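Local coordinates for protein putative lipase (Bacteroides thetaiotaomicron VPI-5482, PDB 3BZW) that probably hydrolyses ester bonds as a GDSL-type lipase or acylhydrolase of the SGNH hydrolase clan, perhaps acting on lysophospholipids, at residues 50-53 with 54-58; 251-254 with 255-259. All blocks are in the same frame, centred on the assembly; numbering follows the deposited sequence.

Interaction 1 (50-53 with 54-58); sequences WDFL and KEWLG
Four successive i to i+4 hydrogen bonds, from K54 N to W50 O through to L57 N to L53 O, give residues 50-57 the alpha-helical pattern; the W56 N to F52 O bond measures 2.8 Å with an N-H...O angle of 162°. These residues are all but the first of helix 49-57, the crossover helix of the beta-alpha-beta unit that links parallel strands 28-33 and 60-63. G58, with positive phi, is the first residue to leave the helical conformation, and its N makes a weak bond to K54 O. One turn apart, F52 and W56 lie side by side and point the same way. The CB of F52 sits almost squarely over the six-membered ring of W56, 3.7 Å from the centroid and 9° off the normal, a CH-pi contact. The two rings meet obliquely, with F52 CD1 3.5 Å from W56 CZ2. L53 CD2 lies loosely between W56 and L57, 4.3 Å from W56 CE3 and 4.2 Å from L57 CD1. D51 and K54 run alongside each other on another flank, where the lysine chain bends at chi3 and brings NZ to a long salt bridge, 3.7 Å from D51 OD1. Nearby E55 pairs through OE1 with K47. W56 has chi1 near -54°, with CG beside its own backbone N, and this folds the indole back over the preceding turn, so that the carbonyl O of F52 lies 3.0 Å above the ring plane, offset toward the rim and closest to W56 CG at 3.1 Å.

Interaction 2 (251-254 with 255-259); sequences MART and LMYQL
R253 meets two side chains of the following turn, M256 against one face of its guanidinium and Y257 at the edge. The selenium of M256, a selenomethionine, stands 3.7 Å above the guanidinium plane and over its centre, while its methyl CE approaches R253 NH2 at 3.4 Å. A bend at chi2 (72°) carries the arginine chain forward along helix 245-258 to reach them. Its NH2 donates to Y257 OH over 3.2 Å, with the acceptor 24° out of the guanidinium plane, and the guanidinium and phenol planes are inclined by 47°. The Y257 ring also turns its edge to R253 O, 3.3 Å from CD2; the backbone bond from Y257 N to that oxygen is weak, whereas M256 N to A252 O is 2.8 Å. On another side T254 CG2 packs alongside Q258 CG at 3.9 Å, and T254 OG1 bonds back to R250 O, a common arrangement for a helical threonine. Within the SGNH hydrolase fold, A252 packs on helix 49-57, L255 on strand 213-214 and T254 on helix 216-219, while Q258 NE2 bonds to A261 O of the second subunit, placing this last helix between its own domain and that neighbour.

Interactions 1 and 2 are far apart in sequence, yet their centres lie 11 Å apart, because helices 49-57 and 245-258 pack directly on each other. A252 is the small residue at the meeting point: its CB is 3.4 Å from W56 CZ3 and 3.6 Å from F52 CB, while L53 CD2 approaches A252 O at 3.8 Å. W56 CZ3 also comes within 3.4 Å of R253 N. The arginine that meets M256 and Y257 in interaction 2 makes a cation-pi contact with W56, so one indole receives F52 within its own helix and R253 from the other. Together they form plain helix-helix packing within the hydrolase domain, and their place relative to the active site is not established by these contacts.

Interaction 1 (50-53 with 54-58)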
loop_
_atom_site.group_PDB
_atom_site.type_symbol
_atom_site.label_atom_id
_atom_site.label_comp_id
_atom_site.label_asym_id
_atom_site.label_seq_id
_atom_site.Cartn_x
_atom_site.Cartn_y
_atom_site.Cartn_z
ATOM N N TRP A 50 -16.187 -27.798 -29.991
ATOM C CA TRP A 50 -15.803 -29.205 -30.019
ATOM C C TRP A 50 -15.925 -29.803 -31.419
ATOM O O TRP A 50 -15.311 -30.827 -31.725
ATOM C CB TRP A 50 -16.632 -30.023 -29.020
ATOM C CG TRP A 50 -18.082 -29.659 -28.956
ATOM C CD1 TRP A 50 -18.687 -28.856 -28.030
ATOM C CD2 TRP A 50 -19.108 -30.070 -29.861
ATOM N NE1 TRP A 50 -20.029 -28.742 -28.302
ATOM C CE2 TRP A 50 -20.315 -29.478 -29.422
ATOM C CE3 TRP A 50 -19.129 -30.884 -31.003
ATOM C CZ2 TRP A 50 -21.530 -29.671 -30.084
ATOM C CZ3 TRP A 50 -20.343 -31.076 -31.663
ATOM C CH2 TRP A 50 -21.525 -30.470 -31.199
ATOM N N ASP A 51 -16.716 -29.157 -32.271
ATOM C CA ASP A 51 -16.898 -29.624 -33.639
ATOM C C ASP A 51 -15.641 -29.268 -34.440
ATOM O O ASP A 51 -15.208 -30.017 -35.317
ATOM C CB ASP A 51 -18.121 -28.952 -34.263
ATOM C CG ASP A 51 -18.856 -29.859 -35.225
ATOM O OD1 ASP A 51 -18.188 -30.547 -36.023
ATOM O OD2 ASP A 51 -20.103 -29.880 -35.189
ATOM N N PHE A 52 -15.056 -28.114 -34.129
ATOM C CA PHE A 52 -13.837 -27.681 -34.800
ATOM C C PHE A 52 -12.671 -28.554 -34.352
ATOM O O PHE A 52 -11.802 -28.901 -35.152
ATOM C CB PHE A 52 -13.538 -26.218 -34.473
ATOM C CG PHE A 52 -14.382 -25.243 -35.238
ATOM C CD1 PHE A 52 -14.153 -25.021 -36.594
ATOM C CD2 PHE A 52 -15.404 -24.543 -34.604
ATOM C CE1 PHE A 52 -14.928 -24.111 -37.316
ATOM C CE2 PHE A 52 -16.190 -23.627 -35.313
ATOM C CZ PHE A 52 -15.950 -23.410 -36.671
ATOM N N LEU A 53 -12.655 -28.908 -33.071
ATOM C CA LEU A 53 -11.589 -29.749 -32.541
ATOM C C LEU A 53 -11.690 -31.151 -33.132
ATOM O O LEU A 53 -10.677 -31.824 -33.336
ATOM C CB LEU A 53 -11.663 -29.809 -31.011
ATOM C CG LEU A 53 -11.288 -28.513 -30.285
ATOM C CD1 LEU A 53 -11.480 -28.691 -28.786
ATOM C CD2 LEU A 53 -9.842 -28.146 -30.596
ATOM N N LYS A 54 -12.915 -31.586 -33.407
ATOM C CA LYS A 54 -13.132 -32.896 -34.004
ATOM C C LYS A 54 -12.462 -32.886 -35.375
ATOM O O LYS A 54 -11.757 -33.820 -35.757
ATOM C CB LYS A 54 -14.630 -33.159 -34.171
ATOM C CG LYS A 54 -14.953 -34.553 -34.687
ATOM C CD LYS A 54 -16.440 -34.731 -34.969
ATOM C CE LYS A 54 -16.857 -34.009 -36.240
ATOM N NZ LYS A 54 -18.306 -34.206 -36.530
ATOM N N GLU A 55 -12.692 -31.798 -36.098
ATOM C CA GLU A 55 -12.163 -31.581 -37.439
ATOM C C GLU A 55 -10.645 -31.405 -37.497
ATOM O O GLU A 55 -9.971 -32.037 -38.311
ATOM C CB GLU A 55 -12.844 -30.344 -38.031
ATOM C CG GLU A 55 -12.273 -29.818 -39.336
ATOM C CD GLU A 55 -12.882 -28.472 -39.706
ATOM O OE1 GLU A 55 -14.113 -28.320 -39.547
ATOM O OE2 GLU A 55 -12.140 -27.572 -40.155
ATOM N N TRP A 56 -10.117 -30.553 -36.624
ATOM C CA TRP A 56 -8.689 -30.253 -36.605
ATOM C C TRP A 56 -7.780 -31.278 -35.942
ATOM O O TRP A 56 -6.654 -31.494 -36.390
ATOM C CB TRP A 56 -8.437 -28.903 -35.922
ATOM C CG TRP A 56 -9.210 -27.743 -36.470
ATOM C CD1 TRP A 56 -9.603 -27.547 -37.766
ATOM C CD2 TRP A 56 -9.584 -26.559 -35.756
ATOM N NE1 TRP A 56 -10.191 -26.309 -37.903
ATOM C CE2 TRP A 56 -10.192 -25.682 -36.684
ATOM C CE3 TRP A 56 -9.460 -26.150 -34.420
ATOM C CZ2 TRP A 56 -10.674 -24.420 -36.320
ATOM C CZ3 TRP A 56 -9.940 -24.892 -34.057
ATOM C CH2 TRP A 56 -10.539 -24.044 -35.007
ATOM N N LEU A 57 -8.257 -31.898 -34.867
ATOM C CA LEU A 57 -7.444 -32.862 -34.137
ATOM C C LEU A 57 -7.990 -34.283 -34.101
ATOM O O LEU A 57 -7.404 -35.156 -33.459
ATOM C CB LEU A 57 -7.223 -32.360 -32.705
ATOM C CG LEU A 57 -6.480 -31.025 -32.598
ATOM C CD1 LEU A 57 -6.429 -30.562 -31.148
ATOM C CD2 LEU A 57 -5.076 -31.189 -33.151
ATOM N N GLY A 58 -9.102 -34.514 -34.788
ATOM C CA GLY A 58 -9.690 -35.843 -34.807
ATOM C C GLY A 58 -10.177 -36.280 -33.439
ATOM O O GLY A 58 -10.136 -37.468 -33.101
#

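Interaction 2 (251-254 with 255-259)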
loop_
_atom_site.group_PDB
_atom_site.type_symbol
_atom_site.label_atom_id
_atom_site.label_comp_id
_atom_site.label_asym_id
_atom_site.label_seq_id
_atom_site.Cartn_x
_atom_site.Cartn_y
_atom_site.Cartn_z
HETATM N N MSE A 251 -12.520 -19.658 -30.107
HETATM C CA MSE A 251 -12.459 -20.410 -28.852
HETATM C C MSE A 251 -11.735 -21.739 -29.068
HETATM O O MSE A 251 -10.829 -22.101 -28.314
HETATM C CB MSE A 251 -13.874 -20.698 -28.340
HETATM C CG MSE A 251 -14.571 -19.509 -27.702
HETATM SE SE MSE A 251 -16.492 -19.781 -27.565
HETATM C CE MSE A 251 -16.480 -21.447 -26.593
ATOM N N ALA A 252 -12.146 -22.460 -30.107
ATOM C CA ALA A 252 -11.556 -23.758 -30.429
ATOM C C ALA A 252 -10.074 -23.643 -30.758
ATOM O O ALA A 252 -9.257 -24.442 -30.290
ATOM C CB ALA A 252 -12.307 -24.398 -31.601
ATOM N N ARG A 253 -9.718 -22.643 -31.557
ATOM C CA ARG A 253 -8.321 -22.462 -31.926
ATOM C C ARG A 253 -7.494 -22.112 -30.689
ATOM O O ARG A 253 -6.337 -22.524 -30.559
ATOM C CB ARG A 253 -8.187 -21.358 -32.976
ATOM C CG ARG A 253 -6.942 -21.499 -33.822
ATOM C CD ARG A 253 -7.080 -22.660 -34.789
ATOM N NE ARG A 253 -5.776 -23.114 -35.257
ATOM C CZ ARG A 253 -5.598 -24.084 -36.147
ATOM N NH1 ARG A 253 -6.647 -24.703 -36.678
ATOM N NH2 ARG A 253 -4.368 -24.443 -36.498
ATOM N N THR A 254 -8.091 -21.348 -29.782
ATOM C CA THR A 254 -7.410 -20.963 -28.548
ATOM C C THR A 254 -7.185 -22.229 -27.736
ATOM O O THR A 254 -6.081 -22.504 -27.267
ATOM C CB THR A 254 -8.275 -19.986 -27.720
ATOM O OG1 THR A 254 -8.430 -18.760 -28.444
ATOM C CG2 THR A 254 -7.627 -19.694 -26.370
ATOM N N LEU A 255 -8.249 -23.005 -27.594
ATOM C CA LEU A 255 -8.216 -24.250 -26.840
ATOM C C LEU A 255 -7.170 -25.205 -27.413
ATOM O O LEU A 255 -6.446 -25.872 -26.671
ATOM C CB LEU A 255 -9.610 -24.883 -26.881
ATOM C CG LEU A 255 -10.026 -25.890 -25.814
ATOM C CD1 LEU A 255 -9.628 -25.398 -24.430
ATOM C CD2 LEU A 255 -11.538 -26.092 -25.907
HETATM N N MSE A 256 -7.084 -25.259 -28.738
HETATM C CA MSE A 256 -6.128 -26.139 -29.389
HETATM C C MSE A 256 -4.702 -25.920 -28.895
HETATM O O MSE A 256 -4.001 -26.874 -28.562
HETATM C CB MSE A 256 -6.171 -25.952 -30.904
HETATM C CG MSE A 256 -5.288 -26.929 -31.654
HETATM SE SE MSE A 256 -5.473 -26.770 -33.579
HETATM C CE MSE A 256 -3.607 -26.702 -34.042
ATOM N N TYR A 257 -4.272 -24.666 -28.836
ATOM C CA TYR A 257 -2.914 -24.377 -28.389
ATOM C C TYR A 257 -2.736 -24.333 -26.877
ATOM O O TYR A 257 -1.639 -24.573 -26.375
ATOM C CB TYR A 257 -2.427 -23.088 -29.049
ATOM C CG TYR A 257 -2.230 -23.294 -30.530
ATOM C CD1 TYR A 257 -1.103 -23.959 -31.012
ATOM C CD2 TYR A 257 -3.216 -22.919 -31.442
ATOM C CE1 TYR A 257 -0.966 -24.250 -32.367
ATOM C CE2 TYR A 257 -3.090 -23.209 -32.794
ATOM C CZ TYR A 257 -1.967 -23.874 -33.250
ATOM O OH TYR A 257 -1.852 -24.178 -34.582
ATOM N N GLN A 258 -3.809 -24.036 -26.153
ATOM C CA GLN A 258 -3.746 -24.002 -24.695
ATOM C C GLN A 258 -3.645 -25.430 -24.148
ATOM O O GLN A 258 -3.007 -25.668 -23.122
ATOM C CB GLN A 258 -4.995 -23.323 -24.126
ATOM C CG GLN A 258 -5.047 -21.817 -24.328
ATOM C CD GLN A 258 -4.127 -21.063 -23.379
ATOM O OE1 GLN A 258 -4.280 -21.141 -22.159
ATOM N NE2 GLN A 258 -3.171 -20.327 -23.936
ATOM N N LEU A 259 -4.281 -26.375 -24.837
ATOM C CA LEU A 259 -4.271 -27.778 -24.424
ATOM C C LEU A 259 -2.957 -28.485 -24.745
ATOM O O LEU A 259 -2.714 -29.609 -24.294
ATOM C CB LEU A 259 -5.427 -28.527 -25.091
ATOM C CG LEU A 259 -6.837 -28.205 -24.585
ATOM C CD1 LEU A 259 -7.862 -28.978 -25.397
ATOM C CD2 LEU A 259 -6.948 -28.566 -23.113
#